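Local coordinates for protein putative alpha-L-fucosidase (Bacteroides thetaiotaomicron, PDB 3EYP) that probably hydrolyses alpha-L-fucosides as a family 29 glycoside hydrolase, with an F5/8 type C beta-sandwich domain following its TIM-barrel domain, at residues A[219-224]-A[392-397]; A[346-351]-A[368-373]; A[398-403]-A[408-413]; A[433-438]-A[449-454]; A[437-440]-A[445-448]. All coordinates share one frame; numbering follows the deposited sequence.

Contact 1 (A[219-224]-A[392-397]); sequences PCWATT and RTTKWS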
# COMPACT_ATOMS: atom_id res chain seq x y z
N PRO A 219 -1.59 -11.73 12.24
CA PRO A 219 -0.47 -11.25 11.46
C PRO A 219 -0.86 -11.04 10.01
O PRO A 219 -1.92 -11.46 9.56
CB PRO A 219 0.52 -12.41 11.52
CG PRO A 219 -0.39 -13.62 11.64
CD PRO A 219 -1.49 -13.18 12.53
N CYS A 220 0.05 -10.39 9.31
CA CYS A 220 -0.03 -10.29 7.88
C CYS A 220 1.35 -10.61 7.30
O CYS A 220 2.24 -9.79 7.32
CB CYS A 220 -0.48 -8.87 7.48
SG CYS A 220 -0.65 -8.66 5.68
N TRP A 221 1.48 -11.80 6.74
CA TRP A 221 2.73 -12.22 6.10
C TRP A 221 2.79 -11.76 4.66
O TRP A 221 1.74 -11.58 3.99
CB TRP A 221 2.92 -13.74 6.16
CG TRP A 221 2.66 -14.32 7.50
CD1 TRP A 221 1.50 -14.90 7.91
CD2 TRP A 221 3.53 -14.32 8.64
NE1 TRP A 221 1.60 -15.28 9.22
CE2 TRP A 221 2.84 -14.96 9.69
CE3 TRP A 221 4.83 -13.88 8.87
CZ2 TRP A 221 3.39 -15.13 10.96
CZ3 TRP A 221 5.39 -14.06 10.15
CH2 TRP A 221 4.68 -14.68 11.16
N ALA A 222 4.02 -11.55 4.17
CA ALA A 222 4.20 -11.09 2.82
C ALA A 222 3.99 -12.24 1.87
O ALA A 222 3.78 -12.05 0.66
CB ALA A 222 5.59 -10.50 2.62
N THR A 223 4.19 -13.44 2.41
CA THR A 223 3.97 -14.70 1.72
C THR A 223 2.55 -15.23 1.89
O THR A 223 1.89 -15.04 2.95
CB THR A 223 4.96 -15.83 2.22
OG1 THR A 223 4.95 -15.92 3.67
CG2 THR A 223 6.36 -15.56 1.74
N THR A 224 2.13 -15.95 0.87
CA THR A 224 0.87 -16.69 0.88
C THR A 224 0.89 -17.69 -0.27
O THR A 224 1.79 -17.66 -1.11
CB THR A 224 -0.43 -15.77 0.81
OG1 THR A 224 -1.56 -16.50 1.31
CG2 THR A 224 -0.76 -15.22 -0.61
N ARG A 392 11.81 -13.71 9.43
CA ARG A 392 12.71 -14.50 10.30
C ARG A 392 12.13 -14.72 11.65
O ARG A 392 12.01 -15.83 12.13
CB ARG A 392 14.06 -13.78 10.42
CG ARG A 392 14.72 -13.60 9.09
CD ARG A 392 15.97 -12.77 9.17
NE ARG A 392 17.11 -13.54 9.63
CZ ARG A 392 17.85 -14.35 8.89
NH1 ARG A 392 18.86 -14.99 9.45
NH2 ARG A 392 17.58 -14.56 7.61
N THR A 393 11.82 -13.63 12.30
CA THR A 393 11.13 -13.65 13.63
C THR A 393 9.65 -13.95 13.49
O THR A 393 8.96 -13.44 12.59
CB THR A 393 11.38 -12.33 14.39
OG1 THR A 393 12.81 -12.19 14.59
CG2 THR A 393 10.60 -12.30 15.70
N THR A 394 9.15 -14.81 14.40
CA THR A 394 7.77 -15.24 14.36
C THR A 394 7.03 -15.15 15.65
O THR A 394 5.84 -15.43 15.70
CB THR A 394 7.61 -16.70 13.84
OG1 THR A 394 8.34 -17.60 14.69
CG2 THR A 394 8.08 -16.83 12.40
N LYS A 395 7.71 -14.73 16.71
CA LYS A 395 7.02 -14.39 17.95
C LYS A 395 7.84 -13.38 18.70
O LYS A 395 9.07 -13.50 18.76
CB LYS A 395 6.77 -15.69 18.75
CG LYS A 395 6.00 -15.51 20.01
CD LYS A 395 5.79 -16.85 20.71
CE LYS A 395 5.26 -16.65 22.13
NZ LYS A 395 5.47 -17.92 22.94
N TRP A 396 7.17 -12.35 19.18
CA TRP A 396 7.82 -11.27 19.92
C TRP A 396 6.90 -10.55 20.89
O TRP A 396 5.65 -10.48 20.71
CB TRP A 396 8.50 -10.26 18.98
CG TRP A 396 7.57 -9.58 17.99
CD1 TRP A 396 7.12 -10.10 16.83
CD2 TRP A 396 7.02 -8.28 18.10
NE1 TRP A 396 6.32 -9.19 16.18
CE2 TRP A 396 6.23 -8.07 16.96
CE3 TRP A 396 7.10 -7.27 19.05
CZ2 TRP A 396 5.52 -6.88 16.75
CZ3 TRP A 396 6.40 -6.11 18.84
CH2 TRP A 396 5.63 -5.92 17.70
N SER A 397 7.54 -10.05 21.93
CA SER A 397 6.84 -9.28 22.97
C SER A 397 7.69 -8.13 23.45
O SER A 397 8.90 -8.12 23.30
CB SER A 397 6.48 -10.13 24.17
OG SER A 397 5.88 -11.32 23.79
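Trp221 turns the outer rim of its six-membered ring toward Thr393 and Thr394, the first two residues of strand 393-401. The carbonyl oxygen of Thr393 lies near the indole plane, at the ring edge, with its O 4.4 Å from Trp221 CZ3. The methyl of Thr394 comes in obliquely, CG2 standing 4.2 Å from Trp221 CH2. With its CG on the side of the backbone N (chi1 -47°), Trp221 carries the indole lengthwise toward the strand rather than flat against it. Pro219, which follows a cis peptide bond, folds back over one face of the indole and sets its CB 3.6 Å above the ring plane. No hydrogen bond joins the two segments, and the shared surface is small, so the touch is van der Waals in kind. It nevertheless lies on the seam between the TIM-barrel domain, which supplies Trp221, and the F5/8 type C beta sandwich, which supplies the two threonines. A hydrogen bond crosses the same seam close by, between Ala222 N and His391 NE2. Thr394 and Lys395 both face Asp441 as a classic beta bulge at the start of the strand. The CB of Thr393 points away from Trp221, and its side chain packs on Ile439, while the backbone N atoms of Arg392 and Thr393 are both held by Glu385 OE2.

Contact 2 (A[346-351]-A[368-373]); sequences EKMLDN and IIFTLP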
# COMPACT_ATOMS: atom_id res chain seq x y z
N GLU A 346 22.52 -1.84 19.44
CA GLU A 346 22.49 -0.38 19.33
C GLU A 346 22.10 0.07 17.91
O GLU A 346 21.61 1.18 17.70
CB GLU A 346 23.83 0.26 19.71
CG GLU A 346 24.05 0.28 21.20
CD GLU A 346 24.72 -0.98 21.69
OE1 GLU A 346 24.99 -1.85 20.83
OE2 GLU A 346 24.96 -1.08 22.94
N LYS A 347 22.30 -0.80 16.95
CA LYS A 347 21.93 -0.48 15.57
C LYS A 347 20.42 -0.16 15.40
O LYS A 347 20.06 0.63 14.55
CB LYS A 347 22.34 -1.59 14.62
CG LYS A 347 23.76 -1.85 14.74
CD LYS A 347 24.58 -0.64 14.37
CE LYS A 347 25.99 -1.06 14.01
NZ LYS A 347 26.85 -1.02 15.21
N MET A 348 19.59 -0.77 16.24
CA MET A 348 18.11 -0.63 16.13
C MET A 348 17.67 0.80 16.41
O MET A 348 16.50 1.22 16.19
CB MET A 348 17.40 -1.58 17.12
CG MET A 348 17.46 -3.12 16.73
SD MET A 348 16.50 -4.27 17.79
CE MET A 348 17.69 -4.82 19.07
N LEU A 349 18.65 1.55 16.89
CA LEU A 349 18.41 2.88 17.48
C LEU A 349 19.06 4.01 16.74
O LEU A 349 18.86 5.16 17.10
CB LEU A 349 18.92 2.94 18.92
CG LEU A 349 18.32 1.99 19.93
CD1 LEU A 349 18.86 2.26 21.34
CD2 LEU A 349 16.81 2.16 19.87
N ASP A 350 19.81 3.66 15.73
CA ASP A 350 20.72 4.58 15.07
C ASP A 350 20.16 5.34 13.89
O ASP A 350 20.85 6.12 13.25
CB ASP A 350 22.02 3.89 14.67
CG ASP A 350 21.86 2.97 13.48
OD1 ASP A 350 20.78 2.98 12.87
OD2 ASP A 350 22.82 2.23 13.16
N ASN A 351 18.90 5.11 13.59
CA ASN A 351 18.28 5.82 12.47
C ASN A 351 19.01 5.69 11.14
O ASN A 351 18.84 6.52 10.25
CB ASN A 351 18.21 7.30 12.80
CG ASN A 351 17.22 7.61 13.90
OD1 ASN A 351 17.44 8.49 14.73
ND2 ASN A 351 16.13 6.87 13.93
N ILE A 368 16.59 -8.17 24.57
CA ILE A 368 17.22 -6.86 24.54
C ILE A 368 16.59 -5.90 25.54
O ILE A 368 15.37 -5.67 25.58
CB ILE A 368 17.15 -6.19 23.15
CG1 ILE A 368 17.64 -7.14 22.01
CG2 ILE A 368 17.98 -4.95 23.17
CD1 ILE A 368 16.59 -8.11 21.45
N ILE A 369 17.45 -5.34 26.37
CA ILE A 369 17.00 -4.48 27.48
C ILE A 369 17.58 -3.12 27.25
O ILE A 369 18.78 -2.95 27.04
CB ILE A 369 17.40 -5.06 28.86
CG1 ILE A 369 16.65 -6.35 29.06
CG2 ILE A 369 17.09 -4.05 30.04
CD1 ILE A 369 16.95 -7.08 30.40
N PHE A 370 16.68 -2.15 27.25
CA PHE A 370 17.03 -0.78 27.04
C PHE A 370 16.85 -0.11 28.37
O PHE A 370 15.76 -0.09 28.91
CB PHE A 370 16.13 -0.12 25.98
CG PHE A 370 16.14 -0.82 24.65
CD1 PHE A 370 16.93 -0.37 23.63
CD2 PHE A 370 15.38 -1.95 24.45
CE1 PHE A 370 16.94 -1.03 22.39
CE2 PHE A 370 15.39 -2.62 23.23
CZ PHE A 370 16.16 -2.15 22.22
N THR A 371 17.96 0.40 28.89
CA THR A 371 17.95 1.14 30.18
C THR A 371 18.09 2.63 29.92
O THR A 371 19.07 3.14 29.36
CB THR A 371 19.05 0.62 31.14
OG1 THR A 371 18.85 -0.77 31.40
CG2 THR A 371 18.98 1.37 32.46
N LEU A 372 17.03 3.32 30.28
CA LEU A 372 16.89 4.72 29.97
C LEU A 372 17.40 5.58 31.12
O LEU A 372 17.09 5.32 32.26
CB LEU A 372 15.42 5.07 29.71
CG LEU A 372 14.91 4.35 28.46
CD1 LEU A 372 13.46 3.91 28.64
CD2 LEU A 372 15.10 5.21 27.23
N PRO A 373 18.15 6.63 30.80
CA PRO A 373 18.71 7.48 31.87
C PRO A 373 17.64 8.11 32.73
O PRO A 373 17.81 8.26 33.93
CB PRO A 373 19.45 8.56 31.09
CG PRO A 373 18.91 8.50 29.72
CD PRO A 373 18.57 7.08 29.47
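Met348 and Ile368 meet end on, the methionine methyl settling against both branches of the isoleucine: CE is 3.7 Å from Ile368 CG1 and 4.1 Å from Ile368 CG2. The methionine chain is extended as far as its sulfur and then bends (chi3 -92°), which turns the terminal methyl out of line with the rest. The same methyl also reaches Phe370 obliquely, its CE 4.4 Å from Phe370 CZ, so that one small knob fills the corner between two neighbours on the same face of strand 366-372. Leu349 takes the next position along. It slides past Phe370 in the opposite direction and comes up to the ring edge with CD1 near the plane, 4.0 Å from Phe370 CE1, while CD2, 4.1 Å from that same CE1, stands off to one side of the plane. The methionine methyl near CZ and the leucine end at neighbouring CE1 thus fill adjoining parts of the ring rim. Val333 packs on Leu349, Ile368 and Phe370, while the Phe370 ring meets that of Phe451 with the planes at about 35°. All four touching side chains are buried and apolar, and no hydrogen bond crosses between the segments. The short 3-10 turn 346-349, tied by a backbone hydrogen bond between Met348 and Phe451, presses two hydrophobic residues onto strand 366-372, part of the buried apolar core of an F5/8 type C beta sandwich.

Contact 3 (A[398-403]-A[408-413]); sequences VEYTVD and ITIPEA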
# COMPACT_ATOMS: atom_id res chain seq x y z
N VAL A 398 7.01 -7.15 24.02
CA VAL A 398 7.66 -6.02 24.64
C VAL A 398 7.09 -5.82 26.06
O VAL A 398 5.90 -5.92 26.33
CB VAL A 398 7.55 -4.71 23.75
CG1 VAL A 398 8.32 -3.53 24.39
CG2 VAL A 398 8.05 -4.96 22.28
N GLU A 399 8.04 -5.60 26.96
CA GLU A 399 7.79 -5.33 28.38
C GLU A 399 8.54 -4.11 28.86
O GLU A 399 9.40 -3.54 28.19
CB GLU A 399 8.23 -6.54 29.20
CG GLU A 399 7.59 -7.82 28.72
CD GLU A 399 8.23 -9.07 29.32
OE1 GLU A 399 9.45 -9.01 29.66
OE2 GLU A 399 7.52 -10.09 29.45
N TYR A 400 8.19 -3.72 30.05
CA TYR A 400 8.75 -2.52 30.66
C TYR A 400 8.78 -2.68 32.18
O TYR A 400 8.11 -3.53 32.78
CB TYR A 400 7.94 -1.26 30.26
CG TYR A 400 6.57 -1.20 30.91
CD1 TYR A 400 6.36 -0.47 32.05
CD2 TYR A 400 5.50 -1.92 30.39
CE1 TYR A 400 5.12 -0.43 32.66
CE2 TYR A 400 4.26 -1.88 30.99
CZ TYR A 400 4.08 -1.14 32.13
OH TYR A 400 2.87 -1.09 32.77
N THR A 401 9.61 -1.83 32.77
CA THR A 401 9.63 -1.70 34.22
C THR A 401 9.94 -0.28 34.60
O THR A 401 10.40 0.51 33.78
CB THR A 401 10.68 -2.61 34.85
OG1 THR A 401 10.43 -2.67 36.26
CG2 THR A 401 12.09 -2.09 34.61
N VAL A 402 9.67 0.01 35.86
CA VAL A 402 10.16 1.24 36.51
C VAL A 402 11.05 0.92 37.72
O VAL A 402 12.23 1.26 37.76
CB VAL A 402 9.01 2.17 36.92
CG1 VAL A 402 8.95 3.36 35.98
CG2 VAL A 402 7.69 1.41 36.94
N ASP A 403 10.50 0.22 38.70
CA ASP A 403 11.29 -0.15 39.90
C ASP A 403 12.17 -1.38 39.73
O ASP A 403 12.81 -1.85 40.69
CB ASP A 403 10.40 -0.34 41.13
CG ASP A 403 9.34 -1.43 40.94
OD1 ASP A 403 9.53 -2.39 40.14
OD2 ASP A 403 8.30 -1.30 41.63
N ILE A 408 6.82 -5.75 33.48
CA ILE A 408 5.38 -5.58 33.31
C ILE A 408 5.07 -5.78 31.84
O ILE A 408 5.77 -5.26 30.98
CB ILE A 408 4.90 -4.18 33.78
CG1 ILE A 408 5.22 -3.97 35.25
CG2 ILE A 408 3.39 -4.00 33.59
CD1 ILE A 408 6.42 -3.03 35.47
N THR A 409 4.06 -6.58 31.56
CA THR A 409 3.74 -6.88 30.18
C THR A 409 2.94 -5.72 29.62
O THR A 409 2.35 -4.94 30.35
CB THR A 409 2.95 -8.18 29.98
OG1 THR A 409 1.57 -7.98 30.35
CG2 THR A 409 3.60 -9.34 30.73
N ILE A 410 3.00 -5.60 28.30
CA ILE A 410 2.20 -4.64 27.56
C ILE A 410 1.14 -5.43 26.81
O ILE A 410 1.47 -6.17 25.90
CB ILE A 410 3.05 -3.81 26.57
CG1 ILE A 410 4.11 -2.98 27.33
CG2 ILE A 410 2.14 -2.85 25.80
CD1 ILE A 410 5.15 -2.30 26.46
N PRO A 411 -0.13 -5.30 27.19
CA PRO A 411 -1.17 -6.19 26.68
C PRO A 411 -1.22 -6.29 25.20
O PRO A 411 -1.50 -7.35 24.68
CB PRO A 411 -2.45 -5.54 27.18
CG PRO A 411 -2.06 -4.90 28.48
CD PRO A 411 -0.65 -4.40 28.24
N GLU A 412 -0.95 -5.17 24.53
CA GLU A 412 -1.12 -5.06 23.07
C GLU A 412 0.13 -5.54 22.32
O GLU A 412 0.15 -5.67 21.08
CB GLU A 412 -1.48 -3.58 22.68
CG GLU A 412 -2.69 -2.90 23.42
CD GLU A 412 -2.29 -2.21 24.74
OE1 GLU A 412 -1.28 -2.63 25.32
OE2 GLU A 412 -2.97 -1.24 25.22
N ALA A 413 1.17 -5.80 23.09
CA ALA A 413 2.47 -6.19 22.53
C ALA A 413 3.03 -7.44 23.16
O ALA A 413 4.21 -7.51 23.46
CB ALA A 413 3.51 -5.03 22.66
O HOH W 1 4.18 -7.85 26.88
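Tyr400 and Ile408 are joined by two backbone hydrogen bonds that make them an antiparallel hydrogen-bonded pair: Ile408 N to Tyr400 O at 2.7 Å, with a nearly straight N-H...O angle of 168°, and Tyr400 N to Ile408 O at 3.0 Å. Glu399 and Thr409 form the adjacent non-hydrogen-bonded pair. Beyond it the ladder opens. Val398 N reaches past Ile410 to Ala413 O at 2.9 Å, and a water bridges the two segments, donating to Val398 O and accepting from Ile410 N at 2.9 Å. Ala413 can be reached because the chain turns at 410-413, where Ala413 N binds back to Ile410 O.

The apolar contacts gather round the tyrosine ring. Its CG sits between the backbone N and the carbonyl carbon (chi1 71°), which lays the ring across the neighbouring strand. Ile408 CB makes a CH-pi contact over one face, 3.8 Å from the centroid of the Tyr400 ring, and the packing is tight, with Ile408 CG2 3.3 Å from Tyr400 CZ. Ile410 comes at the ring's edge instead, its CG1 3.5 Å from Tyr400 CD2. Val398 and Ile410 lie side by side and point the same way, CG1 of the valine being 4.0 Å from CD1 of the isoleucine.

The charged Glu399 points to the face shared with Thr409, and its OE1 forms a salt bridge with Arg436 NH1 of strand 434-442. Together these contacts define a beta hairpin, with strand 408-409 as the outermost strand of a five-stranded antiparallel sheet in the F5/8 type C domain.

Contact 4 (A[433-438]-A[449-454]); sequences KQVRLR and HTFGVY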
# COMPACT_ATOMS: atom_id res chain seq x y z
N LYS A 433 11.25 3.00 32.94
CA LYS A 433 12.66 3.25 33.15
C LYS A 433 13.50 2.30 32.33
O LYS A 433 14.58 2.61 31.90
CB LYS A 433 13.03 3.11 34.63
CG LYS A 433 14.12 4.07 35.05
CD LYS A 433 15.21 4.25 33.99
CE LYS A 433 16.45 3.43 34.32
NZ LYS A 433 17.47 4.24 35.04
N GLN A 434 12.95 1.12 32.12
CA GLN A 434 13.56 0.15 31.20
C GLN A 434 12.51 -0.53 30.34
O GLN A 434 11.38 -0.71 30.74
CB GLN A 434 14.28 -0.93 31.99
CG GLN A 434 15.37 -0.43 32.91
CD GLN A 434 15.99 -1.59 33.62
OE1 GLN A 434 15.39 -2.13 34.56
NE2 GLN A 434 17.13 -2.07 33.13
N VAL A 435 12.95 -0.89 29.15
CA VAL A 435 12.12 -1.57 28.15
C VAL A 435 12.84 -2.80 27.67
O VAL A 435 14.02 -2.75 27.27
CB VAL A 435 11.84 -0.68 26.90
CG1 VAL A 435 11.04 -1.48 25.78
CG2 VAL A 435 11.15 0.62 27.28
N ARG A 436 12.10 -3.89 27.67
CA ARG A 436 12.59 -5.16 27.14
C ARG A 436 11.91 -5.62 25.86
O ARG A 436 10.68 -5.74 25.79
CB ARG A 436 12.48 -6.29 28.19
CG ARG A 436 13.05 -7.58 27.68
CD ARG A 436 13.40 -8.58 28.76
NE ARG A 436 12.24 -9.21 29.36
CZ ARG A 436 12.30 -10.36 30.05
NH1 ARG A 436 11.22 -10.89 30.58
NH2 ARG A 436 13.46 -11.00 30.15
N LEU A 437 12.75 -5.94 24.88
CA LEU A 437 12.30 -6.57 23.62
C LEU A 437 12.69 -8.03 23.64
O LEU A 437 13.89 -8.37 23.67
CB LEU A 437 12.91 -5.88 22.42
CG LEU A 437 12.65 -6.53 21.07
CD1 LEU A 437 11.10 -6.61 20.76
CD2 LEU A 437 13.43 -5.77 19.99
N ARG A 438 11.67 -8.90 23.68
CA ARG A 438 11.83 -10.34 23.63
C ARG A 438 11.52 -10.89 22.23
O ARG A 438 10.38 -10.85 21.77
CB ARG A 438 10.90 -11.04 24.63
CG ARG A 438 10.90 -10.47 26.09
CD ARG A 438 10.48 -11.57 27.09
NE ARG A 438 11.63 -12.47 27.30
CZ ARG A 438 11.65 -13.54 28.09
NH1 ARG A 438 12.77 -14.26 28.21
NH2 ARG A 438 10.56 -13.93 28.74
N HIS A 449 16.04 -3.92 11.84
CA HIS A 449 16.56 -2.61 11.42
C HIS A 449 16.32 -1.59 12.51
O HIS A 449 17.18 -0.79 12.85
CB HIS A 449 15.87 -2.09 10.14
CG HIS A 449 16.54 -2.49 8.87
ND1 HIS A 449 17.85 -2.16 8.59
CD2 HIS A 449 16.06 -3.11 7.76
CE1 HIS A 449 18.18 -2.63 7.40
NE2 HIS A 449 17.10 -3.19 6.86
N THR A 450 15.13 -1.66 13.06
CA THR A 450 14.60 -0.61 13.89
C THR A 450 13.78 -1.11 15.01
O THR A 450 12.97 -2.02 14.85
CB THR A 450 13.71 0.39 13.02
OG1 THR A 450 14.46 0.83 11.87
CG2 THR A 450 13.24 1.57 13.84
N PHE A 451 13.97 -0.49 16.16
CA PHE A 451 13.06 -0.66 17.30
C PHE A 451 12.93 0.66 18.04
O PHE A 451 13.91 1.32 18.29
CB PHE A 451 13.48 -1.78 18.25
CG PHE A 451 12.51 -1.99 19.40
CD1 PHE A 451 11.23 -2.47 19.18
CD2 PHE A 451 12.89 -1.72 20.72
CE1 PHE A 451 10.38 -2.66 20.22
CE2 PHE A 451 12.04 -1.90 21.77
CZ PHE A 451 10.79 -2.37 21.55
N GLY A 452 11.70 1.06 18.32
CA GLY A 452 11.44 2.31 18.99
C GLY A 452 10.14 2.35 19.76
O GLY A 452 9.25 1.53 19.59
N VAL A 453 10.10 3.26 20.70
CA VAL A 453 8.85 3.60 21.36
C VAL A 453 8.67 5.10 21.22
O VAL A 453 9.62 5.90 21.07
CB VAL A 453 8.82 3.15 22.79
CG1 VAL A 453 9.18 1.65 22.89
CG2 VAL A 453 9.79 4.07 23.65
N TYR A 454 7.42 5.48 21.27
CA TYR A 454 7.05 6.82 20.86
C TYR A 454 5.83 7.33 21.60
O TYR A 454 5.06 6.59 22.25
CB TYR A 454 6.79 6.85 19.34
CG TYR A 454 7.83 6.10 18.49
CD1 TYR A 454 8.91 6.78 17.95
CD2 TYR A 454 7.72 4.74 18.23
CE1 TYR A 454 9.89 6.14 17.19
CE2 TYR A 454 8.69 4.06 17.49
CZ TYR A 454 9.78 4.77 16.96
OH TYR A 454 10.74 4.15 16.19
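In the hydrophobic core between the two sheets of the F5/8 type C beta sandwich, Phe451 reaches from one sheet to Val435 and Leu437 of the other. Leu437 sets its CD2 over one face of the ring in a CH-pi contact, 4.0 Å from the Phe451 centroid and 15° off the ring normal. The leucine and phenylalanine slide past each other in opposite directions, and Leu437 also brings its CB to within 4.1 Å of Phe451 CE2. Val435 meets the ring at its edge, near the plane, with CG1 4.2 Å from that same CE2. Phe451 has CG anti to the backbone N (chi1 -178°), which carries the ring into the interior between sheets whose facing CA atoms, Leu437 and Phe451, are 8.7 Å apart. An alanine in place of Phe451 would be likely to leave a gap between the sheets, with Leu437 CD2 deprived of the ring face it lies on. On the other side of strand 434-442, the guanidinium groups of Arg436 and Arg438 lie one over the other and form salt bridges to Glu399 and Asp367 respectively. Strand 434-442 runs between 366-372 and 393-401, while strand 447-454 has 380-385 beside it, whose Ile383 packs on both Leu437 and Phe451.

Contact 5 (A[437-440]-A[445-448]); sequences LRIQ and CPAI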
# COMPACT_ATOMS: atom_id res chain seq x y z
N LEU A 437 12.75 -5.94 24.88
CA LEU A 437 12.30 -6.57 23.62
C LEU A 437 12.69 -8.03 23.64
O LEU A 437 13.89 -8.37 23.67
CB LEU A 437 12.91 -5.88 22.42
CG LEU A 437 12.65 -6.53 21.07
CD1 LEU A 437 11.10 -6.61 20.76
CD2 LEU A 437 13.43 -5.77 19.99
N ARG A 438 11.67 -8.90 23.68
CA ARG A 438 11.83 -10.34 23.63
C ARG A 438 11.52 -10.89 22.23
O ARG A 438 10.38 -10.85 21.77
CB ARG A 438 10.90 -11.04 24.63
CG ARG A 438 10.90 -10.47 26.09
CD ARG A 438 10.48 -11.57 27.09
NE ARG A 438 11.63 -12.47 27.30
CZ ARG A 438 11.65 -13.54 28.09
NH1 ARG A 438 12.77 -14.26 28.21
NH2 ARG A 438 10.56 -13.93 28.74
N ILE A 439 12.57 -11.38 21.57
CA ILE A 439 12.46 -12.18 20.34
C ILE A 439 12.34 -13.59 20.82
O ILE A 439 13.30 -14.18 21.36
CB ILE A 439 13.70 -12.03 19.39
CG1 ILE A 439 13.90 -10.60 18.98
CG2 ILE A 439 13.58 -12.94 18.09
CD1 ILE A 439 12.64 -9.90 18.65
N GLN A 440 11.13 -14.13 20.70
CA GLN A 440 10.75 -15.39 21.34
C GLN A 440 10.80 -16.63 20.49
O GLN A 440 11.00 -17.71 20.98
CB GLN A 440 9.36 -15.25 21.96
CG GLN A 440 9.42 -14.32 23.11
CD GLN A 440 8.10 -13.78 23.54
OE1 GLN A 440 7.39 -13.11 22.77
NE2 GLN A 440 7.78 -13.99 24.81
N CYS A 445 17.73 -16.68 12.93
CA CYS A 445 18.23 -15.70 13.89
C CYS A 445 17.65 -14.34 13.48
O CYS A 445 17.49 -14.10 12.32
CB CYS A 445 19.75 -15.63 13.94
SG CYS A 445 20.53 -15.21 12.43
N PRO A 446 17.36 -13.48 14.44
CA PRO A 446 16.76 -12.16 14.13
C PRO A 446 17.64 -11.23 13.32
O PRO A 446 18.87 -11.26 13.41
CB PRO A 446 16.53 -11.54 15.50
CG PRO A 446 17.29 -12.37 16.48
CD PRO A 446 17.54 -13.70 15.88
N ALA A 447 16.98 -10.41 12.54
CA ALA A 447 17.61 -9.33 11.76
C ALA A 447 16.68 -8.14 11.74
O ALA A 447 15.68 -8.16 11.02
CB ALA A 447 17.89 -9.81 10.35
N ILE A 448 16.95 -7.18 12.63
CA ILE A 448 16.04 -6.06 12.92
C ILE A 448 16.68 -4.68 12.70
O ILE A 448 17.70 -4.30 13.34
CB ILE A 448 15.47 -6.19 14.35
CG1 ILE A 448 14.71 -7.54 14.46
CG2 ILE A 448 14.55 -4.97 14.69
CD1 ILE A 448 14.63 -8.12 15.86
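Ile439 and Ile448 reach toward each other tip to tip, their CD1 methyls 3.9 Å apart. Ile439 CG1 also lies 4.1 Å from Ile448 CD1, so the end of one side chain covers two carbons of the other. The second branch of Ile439 serves a different neighbour: its CG2 methyl rests slantwise on the proline ring, 4.1 Å from Pro446 CG and 4.2 Å from Pro446 CB. The two branches part at CB, with CG2 opposite the backbone N and CG1 beside it (chi1 -58°), and this division lets one residue touch both partners. Replacing Ile439 by an alanine would probably open a gap here, leaving Ile448 CD1 and the Pro446 ring without their shared neighbour. A second layer surrounds the three residues. Thr393 of strand 393-401 packs against Ile439, whose backbone bonds to Ala366, and Pro446 is tied through its backbone to Gly359. Ile383 and Met348 both pack on Ile448. The contact therefore lies between the two sheets of the sandwich, near the turn that joins them: strand 434-442, flanked by 366-372 and 393-401, faces the start of strand 447-454, which runs on between strands 357-358 and 380-385.

Overall arrangement
From the N terminus, contact 1 opens first, in the barrel domain at 219-224, and closes only at 392-397, after 167 intervening residues. Contact 2 begins and ends within that span, pinning the 346-351 turn to strand 366-372. Contact 3 follows in series, a short hairpin that continues strand 393-401 to the edge strand 408-409. Contacts 4 and 5 come last, sharing Leu437 and Arg438; they start on strand 434-442, and contact 5 closes the tighter loop, at 445-448, before contact 4 closes at 449-454. Strand 434-442 lies between strands 366-372 and 393-401, used by contacts 2 and 3. Contacts 2, 4 and 5 pack the sandwich interior; of the five, only contact 1 joins the two domains.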